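Local coordinates for aminopeptidase-like protein (Chaetomium thermophilum, PDB 5JM6) that probably acts as a dodecameric, zinc-dependent aminopeptidase of the M18 family and is linked to the Cvt pathway of selective autophagy, at residues W93-P99 with R360-F365; R384-V388 with F506-W510. The contacts are given in a common frame with arbitrary orientation. Residues are numbered along the deposited sequence.

In the fold
Both contacts belong to the half of the chain built on the large mixed sheet; their centres lie about 21 Å apart and their nearest atoms about 9 Å. Contact 1 joins a loop between strands 85-86 and 102-107 to helix 353-368; it is partly buried, near one edge of the sheet, and a second subunit reaches Arg-360 and Glu-363. Contact 2 is buried and joins central strand 386-394 to helix 495-514; a third subunit meets its Arg-384. No helix or strand is common to the two. The chemistry follows the place: cation-pi stacking, a serine hydroxyl and a water beside a patch of Leu, Ile, Phe and Pro, against an aromatic cluster with one indole hydrogen bond just before the strand.

Contact 1: residues W93-P99 with R360-F365; sequences WTGKLVP and RILESF
Residues 93-99, in the loop between edge-side strands 85-86 and 102-107, lie over helix 353-368, away from the zinc site: 93-96 take helical phi/psi values, with a weak Lys-96 N to Trp-93 O bond, and 97-99 run extended. Thr-94 CA and Ser-364 CA are nearest, 3.9 Å apart. Two polar links cross: Ser-364 OG (chi1 t) donates to Trp-93 O at 3.0 Å, and, beside the indole, a water accepts from Trp-93 N (2.8 Å) and Arg-360 NH1 (3.2 Å). The Arg-360 guanidinium lies flat on the Trp-93 indole (m), planes at 24°: CZ is 4.2 Å from the six-membered-ring centroid (cation-pi) and Arg-360 CD 3.8 Å from it (CH-pi). Leu-97 (mt) puts CD1 3.8 Å from Ile-361 CG2 and CB 3.5 Å from Phe-365 CE2; Pro-99 CD meets Phe-365 CE1 at 3.9 Å. Arg-360 NH2 and NH1 hydrogen-bond to the carbonyls of Ala-89 and Asp-91, and Trp-93 NE1 to that of Pro-88, so the buried arginine's charge is met by indole face, water and loop carbonyls.

Contact 2: residues R384-V388 with F506-W510; sequences RSFLV and FLDFW
A tryptophan side chain reaches from the helix to a main-chain carbonyl just before the strand: Trp-510 NE1 donates to Arg-384 O at 3.2 Å, with an N-H...O angle of 141°. Arg-384 and Ser-385 lead into strand 386-388, which runs nearly antiparallel to helix 506-510, at 163° with the axes 10.8 Å apart at closest. Phe-386 CA pairs with Trp-510 CA at 7.8 Å and Val-388 CA with Phe-506 CA at 8.6 Å. Side chains bridge most of this spacing, and the Arg-384 and Ser-385 carbonyls meet the Trp-510 indole. Phe-386 and Val-388, alternate strand residues, point toward the helix, and Phe-506 and Trp-510, one turn apart, point back; all four have chi1 t. Two CH-pi contacts are nearly on the ring normals: Phe-386 CB, 3.5 Å from the Trp-510 six-membered-ring centroid, and Val-388 CG2, 3.6 Å from the Phe-506 centroid. The Phe-386 ring completes an aromatic cluster, rim to rim with Phe-506 (centroids 5.6 Å, planes 57°; CD1 to Phe-506 CE1 3.3 Å) and oblique to the Trp-510 six-membered ring (centroids 5.2 Å, planes 40°). Such helix-on-sheet packing is characteristic of an alpha/beta core, here in a zinc exopeptidase domain whose metal ligand Asp-391 follows on the same strand. Strand 386-394 runs between strands 127-133 and 473-481, and helix 430-443 flanks the cluster, its Ile-435 touching Phe-386 and Trp-510 and its Ile-439 touching Phe-506.

Contact 1: residues W93-P99 with R360-F365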
loop_
_atom_site.group_PDB
_atom_site.type_symbol
_atom_site.label_atom_id
_atom_site.label_comp_id
_atom_site.label_asym_id
_atom_site.label_seq_id
_atom_site.Cartn_x
_atom_site.Cartn_y
_atom_site.Cartn_z
ATOM N N TRP A 93 -5.980 -31.034 -61.329
ATOM C CA TRP A 93 -6.679 -32.248 -60.912
ATOM C C TRP A 93 -7.947 -32.521 -61.706
ATOM O O TRP A 93 -8.556 -33.577 -61.543
ATOM C CB TRP A 93 -7.078 -32.182 -59.434
ATOM C CG TRP A 93 -6.027 -31.724 -58.485
ATOM C CD1 TRP A 93 -4.686 -31.627 -58.717
ATOM C CD2 TRP A 93 -6.236 -31.287 -57.138
ATOM N NE1 TRP A 93 -4.047 -31.159 -57.595
ATOM C CE2 TRP A 93 -4.977 -30.942 -56.611
ATOM C CE3 TRP A 93 -7.366 -31.157 -56.325
ATOM C CZ2 TRP A 93 -4.816 -30.475 -55.308
ATOM C CZ3 TRP A 93 -7.205 -30.692 -55.032
ATOM C CH2 TRP A 93 -5.940 -30.357 -54.537
ATOM N N THR A 94 -8.342 -31.589 -62.569
ATOM C CA THR A 94 -9.705 -31.602 -63.102
ATOM C C THR A 94 -10.015 -32.859 -63.913
ATOM O O THR A 94 -11.180 -33.157 -64.172
ATOM C CB THR A 94 -9.992 -30.356 -63.966
ATOM O OG1 THR A 94 -8.907 -30.132 -64.874
ATOM C CG2 THR A 94 -10.172 -29.127 -63.085
ATOM N N GLY A 95 -8.983 -33.581 -64.335
ATOM C CA GLY A 95 -9.191 -34.907 -64.884
ATOM C C GLY A 95 -9.389 -36.025 -63.867
ATOM O O GLY A 95 -10.392 -36.736 -63.906
ATOM N N LYS A 96 -8.468 -36.107 -62.904
ATOM C CA LYS A 96 -8.156 -37.341 -62.161
ATOM C C LYS A 96 -9.146 -37.973 -61.203
ATOM O O LYS A 96 -8.989 -39.141 -60.848
ATOM C CB LYS A 96 -6.940 -37.134 -61.273
ATOM C CG LYS A 96 -5.773 -36.383 -61.785
ATOM C CD LYS A 96 -4.656 -36.809 -60.854
ATOM C CE LYS A 96 -3.766 -35.683 -60.426
ATOM N NZ LYS A 96 -2.598 -35.701 -61.315
ATOM N N LEU A 97 -10.077 -37.202 -60.674
ATOM C CA LEU A 97 -10.753 -37.684 -59.484
ATOM C C LEU A 97 -11.948 -38.542 -59.852
ATOM O O LEU A 97 -12.724 -38.215 -60.750
ATOM C CB LEU A 97 -11.149 -36.520 -58.582
ATOM C CG LEU A 97 -9.985 -35.642 -58.108
ATOM C CD1 LEU A 97 -10.467 -34.654 -57.063
ATOM C CD2 LEU A 97 -8.825 -36.475 -57.572
ATOM N N VAL A 98 -12.071 -39.658 -59.146
ATOM C CA VAL A 98 -12.974 -40.725 -59.531
ATOM C C VAL A 98 -13.643 -41.262 -58.269
ATOM O O VAL A 98 -13.033 -41.260 -57.197
ATOM C CB VAL A 98 -12.198 -41.841 -60.293
ATOM C CG1 VAL A 98 -11.431 -42.744 -59.328
ATOM C CG2 VAL A 98 -13.118 -42.651 -61.190
ATOM N N PRO A 99 -14.918 -41.673 -58.372
ATOM C CA PRO A 99 -15.575 -42.282 -57.211
ATOM C C PRO A 99 -14.803 -43.494 -56.704
ATOM O O PRO A 99 -14.246 -44.248 -57.502
ATOM C CB PRO A 99 -16.946 -42.688 -57.753
ATOM C CG PRO A 99 -17.193 -41.758 -58.882
ATOM C CD PRO A 99 -15.853 -41.470 -59.493
ATOM N N ARG A 360 -11.621 -27.310 -55.531
ATOM C CA ARG A 360 -10.900 -28.036 -56.570
ATOM C C ARG A 360 -11.463 -29.432 -56.806
ATOM O O ARG A 360 -11.638 -29.853 -57.950
ATOM C CB ARG A 360 -9.427 -28.156 -56.211
ATOM C CG ARG A 360 -8.580 -26.953 -56.510
ATOM C CD ARG A 360 -7.314 -27.471 -57.137
ATOM N NE ARG A 360 -6.108 -26.804 -56.672
ATOM C CZ ARG A 360 -4.903 -27.047 -57.172
ATOM N NH1 ARG A 360 -4.766 -27.929 -58.154
ATOM N NH2 ARG A 360 -3.839 -26.412 -56.700
ATOM N N ILE A 361 -11.723 -30.153 -55.719
ATOM C CA ILE A 361 -12.290 -31.492 -55.812
ATOM C C ILE A 361 -13.635 -31.445 -56.519
ATOM O O ILE A 361 -13.889 -32.208 -57.451
ATOM C CB ILE A 361 -12.475 -32.137 -54.426
ATOM C CG1 ILE A 361 -11.140 -32.222 -53.685
ATOM C CG2 ILE A 361 -13.086 -33.522 -54.562
ATOM C CD1 ILE A 361 -11.290 -32.533 -52.210
ATOM N N LEU A 362 -14.491 -30.531 -56.077
ATOM C CA LEU A 362 -15.828 -30.417 -56.637
ATOM C C LEU A 362 -15.791 -30.011 -58.108
ATOM O O LEU A 362 -16.492 -30.599 -58.931
ATOM C CB LEU A 362 -16.657 -29.419 -55.830
ATOM C CG LEU A 362 -18.067 -29.172 -56.357
ATOM C CD1 LEU A 362 -18.827 -30.483 -56.479
ATOM C CD2 LEU A 362 -18.794 -28.212 -55.440
ATOM N N GLU A 363 -14.971 -29.020 -58.442
ATOM C CA GLU A 363 -14.842 -28.595 -59.833
ATOM C C GLU A 363 -14.316 -29.726 -60.707
ATOM O O GLU A 363 -14.678 -29.837 -61.879
ATOM C CB GLU A 363 -13.925 -27.382 -59.952
ATOM C CG GLU A 363 -13.684 -26.954 -61.387
ATOM C CD GLU A 363 -12.341 -26.296 -61.573
ATOM O OE1 GLU A 363 -11.354 -26.815 -61.015
ATOM O OE2 GLU A 363 -12.275 -25.266 -62.274
ATOM N N SER A 364 -13.462 -30.566 -60.132
ATOM C CA SER A 364 -12.945 -31.723 -60.850
ATOM C C SER A 364 -14.080 -32.669 -61.233
ATOM O O SER A 364 -14.199 -33.064 -62.391
ATOM C CB SER A 364 -11.900 -32.458 -60.009
ATOM O OG SER A 364 -11.385 -33.578 -60.706
ATOM N N PHE A 365 -14.921 -33.021 -60.265
ATOM C CA PHE A 365 -16.041 -33.917 -60.540
ATOM C C PHE A 365 -17.106 -33.248 -61.399
ATOM O O PHE A 365 -17.885 -33.927 -62.064
ATOM C CB PHE A 365 -16.660 -34.427 -59.239
ATOM C CG PHE A 365 -15.860 -35.509 -58.582
ATOM C CD1 PHE A 365 -16.016 -36.831 -58.964
ATOM C CD2 PHE A 365 -14.943 -35.205 -57.593
ATOM C CE1 PHE A 365 -15.276 -37.830 -58.366
ATOM C CE2 PHE A 365 -14.201 -36.198 -56.990
ATOM C CZ PHE A 365 -14.366 -37.513 -57.378
HETATM O O HOH W 1 -7.179 -28.755 -60.138
#

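Contact 2: residues R384-V388 with F506-W510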
loop_
_atom_site.group_PDB
_atom_site.type_symbol
_atom_site.label_atom_id
_atom_site.label_comp_id
_atom_site.label_asym_id
_atom_site.label_seq_id
_atom_site.Cartn_x
_atom_site.Cartn_y
_atom_site.Cartn_z
ATOM N N ARG A 384 -24.999 -29.903 -47.241
ATOM C CA ARG A 384 -25.125 -31.325 -46.934
ATOM C C ARG A 384 -23.952 -31.831 -46.099
ATOM O O ARG A 384 -23.825 -33.032 -45.860
ATOM C CB ARG A 384 -25.261 -32.140 -48.220
ATOM C CG ARG A 384 -26.463 -31.736 -49.058
ATOM C CD ARG A 384 -26.760 -32.737 -50.159
ATOM N NE ARG A 384 -27.091 -32.063 -51.412
ATOM C CZ ARG A 384 -28.327 -31.835 -51.844
ATOM N NH1 ARG A 384 -29.371 -32.236 -51.128
ATOM N NH2 ARG A 384 -28.521 -31.209 -52.996
ATOM N N SER A 385 -23.084 -30.918 -45.678
ATOM C CA SER A 385 -21.880 -31.321 -44.969
ATOM C C SER A 385 -21.985 -31.145 -43.459
ATOM O O SER A 385 -22.958 -30.593 -42.943
ATOM C CB SER A 385 -20.683 -30.525 -45.494
ATOM O OG SER A 385 -20.447 -30.814 -46.862
ATOM N N PHE A 386 -20.964 -31.633 -42.760
ATOM C CA PHE A 386 -20.817 -31.419 -41.331
ATOM C C PHE A 386 -19.332 -31.433 -40.988
ATOM O O PHE A 386 -18.589 -32.284 -41.477
ATOM C CB PHE A 386 -21.575 -32.487 -40.542
ATOM C CG PHE A 386 -21.703 -32.183 -39.079
ATOM C CD1 PHE A 386 -20.679 -32.492 -38.200
ATOM C CD2 PHE A 386 -22.851 -31.593 -38.579
ATOM C CE1 PHE A 386 -20.793 -32.217 -36.855
ATOM C CE2 PHE A 386 -22.972 -31.316 -37.232
ATOM C CZ PHE A 386 -21.941 -31.629 -36.368
ATOM N N LEU A 387 -18.912 -30.518 -40.123
ATOM C CA LEU A 387 -17.506 -30.407 -39.754
ATOM C C LEU A 387 -17.300 -30.649 -38.270
ATOM O O LEU A 387 -17.789 -29.888 -37.437
ATOM C CB LEU A 387 -16.949 -29.029 -40.118
ATOM C CG LEU A 387 -15.564 -28.764 -39.516
ATOM C CD1 LEU A 387 -14.469 -29.450 -40.326
ATOM C CD2 LEU A 387 -15.279 -27.274 -39.343
ATOM N N VAL A 388 -16.567 -31.704 -37.937
ATOM C CA VAL A 388 -16.166 -31.904 -36.557
ATOM C C VAL A 388 -14.782 -31.297 -36.371
ATOM O O VAL A 388 -13.787 -31.816 -36.878
ATOM C CB VAL A 388 -16.161 -33.395 -36.167
ATOM C CG1 VAL A 388 -15.588 -33.578 -34.773
ATOM C CG2 VAL A 388 -17.570 -33.966 -36.246
ATOM N N PHE A 506 -18.496 -41.133 -36.934
ATOM C CA PHE A 506 -18.982 -39.931 -37.599
ATOM C C PHE A 506 -18.836 -40.024 -39.118
ATOM O O PHE A 506 -19.810 -39.835 -39.847
ATOM C CB PHE A 506 -18.249 -38.700 -37.063
ATOM C CG PHE A 506 -18.389 -37.482 -37.929
ATOM C CD1 PHE A 506 -19.566 -36.752 -37.941
ATOM C CD2 PHE A 506 -17.337 -37.063 -38.724
ATOM C CE1 PHE A 506 -19.691 -35.631 -38.738
ATOM C CE2 PHE A 506 -17.455 -35.943 -39.523
ATOM C CZ PHE A 506 -18.633 -35.224 -39.530
ATOM N N LEU A 507 -17.630 -40.322 -39.592
ATOM C CA LEU A 507 -17.398 -40.417 -41.029
ATOM C C LEU A 507 -18.280 -41.493 -41.661
ATOM O O LEU A 507 -18.801 -41.307 -42.760
ATOM C CB LEU A 507 -15.920 -40.696 -41.324
ATOM C CG LEU A 507 -14.913 -39.634 -40.863
ATOM C CD1 LEU A 507 -13.492 -40.155 -40.984
ATOM C CD2 LEU A 507 -15.068 -38.334 -41.639
ATOM N N ASP A 508 -18.473 -42.605 -40.959
ATOM C CA ASP A 508 -19.266 -43.700 -41.510
ATOM C C ASP A 508 -20.772 -43.428 -41.463
ATOM O O ASP A 508 -21.498 -43.817 -42.377
ATOM C CB ASP A 508 -18.958 -45.014 -40.780
ATOM C CG ASP A 508 -17.576 -45.558 -41.105
ATOM O OD1 ASP A 508 -16.893 -44.987 -41.981
ATOM O OD2 ASP A 508 -17.179 -46.571 -40.493
ATOM N N PHE A 509 -21.250 -42.806 -40.389
ATOM C CA PHE A 509 -22.691 -42.623 -40.219
ATOM C C PHE A 509 -23.289 -41.253 -40.557
ATOM O O PHE A 509 -24.510 -41.106 -40.510
ATOM C CB PHE A 509 -23.079 -42.969 -38.783
ATOM C CG PHE A 509 -23.104 -44.442 -38.502
ATOM C CD1 PHE A 509 -24.061 -45.254 -39.086
ATOM C CD2 PHE A 509 -22.179 -45.014 -37.645
ATOM C CE1 PHE A 509 -24.091 -46.611 -38.828
ATOM C CE2 PHE A 509 -22.204 -46.370 -37.381
ATOM C CZ PHE A 509 -23.162 -47.170 -37.973
ATOM N N TRP A 510 -22.467 -40.264 -40.899
ATOM C CA TRP A 510 -22.996 -38.912 -41.094
ATOM C C TRP A 510 -24.091 -38.861 -42.158
ATOM O O TRP A 510 -25.150 -38.275 -41.934
ATOM C CB TRP A 510 -21.891 -37.925 -41.470
ATOM C CG TRP A 510 -22.430 -36.733 -42.206
ATOM C CD1 TRP A 510 -22.203 -36.408 -43.511
ATOM C CD2 TRP A 510 -23.318 -35.729 -41.692
ATOM N NE1 TRP A 510 -22.878 -35.256 -43.838
ATOM C CE2 TRP A 510 -23.571 -34.821 -42.740
ATOM C CE3 TRP A 510 -23.916 -35.508 -40.447
ATOM C CZ2 TRP A 510 -24.395 -33.708 -42.580
ATOM C CZ3 TRP A 510 -24.735 -34.401 -40.292
ATOM C CH2 TRP A 510 -24.966 -33.517 -41.352
#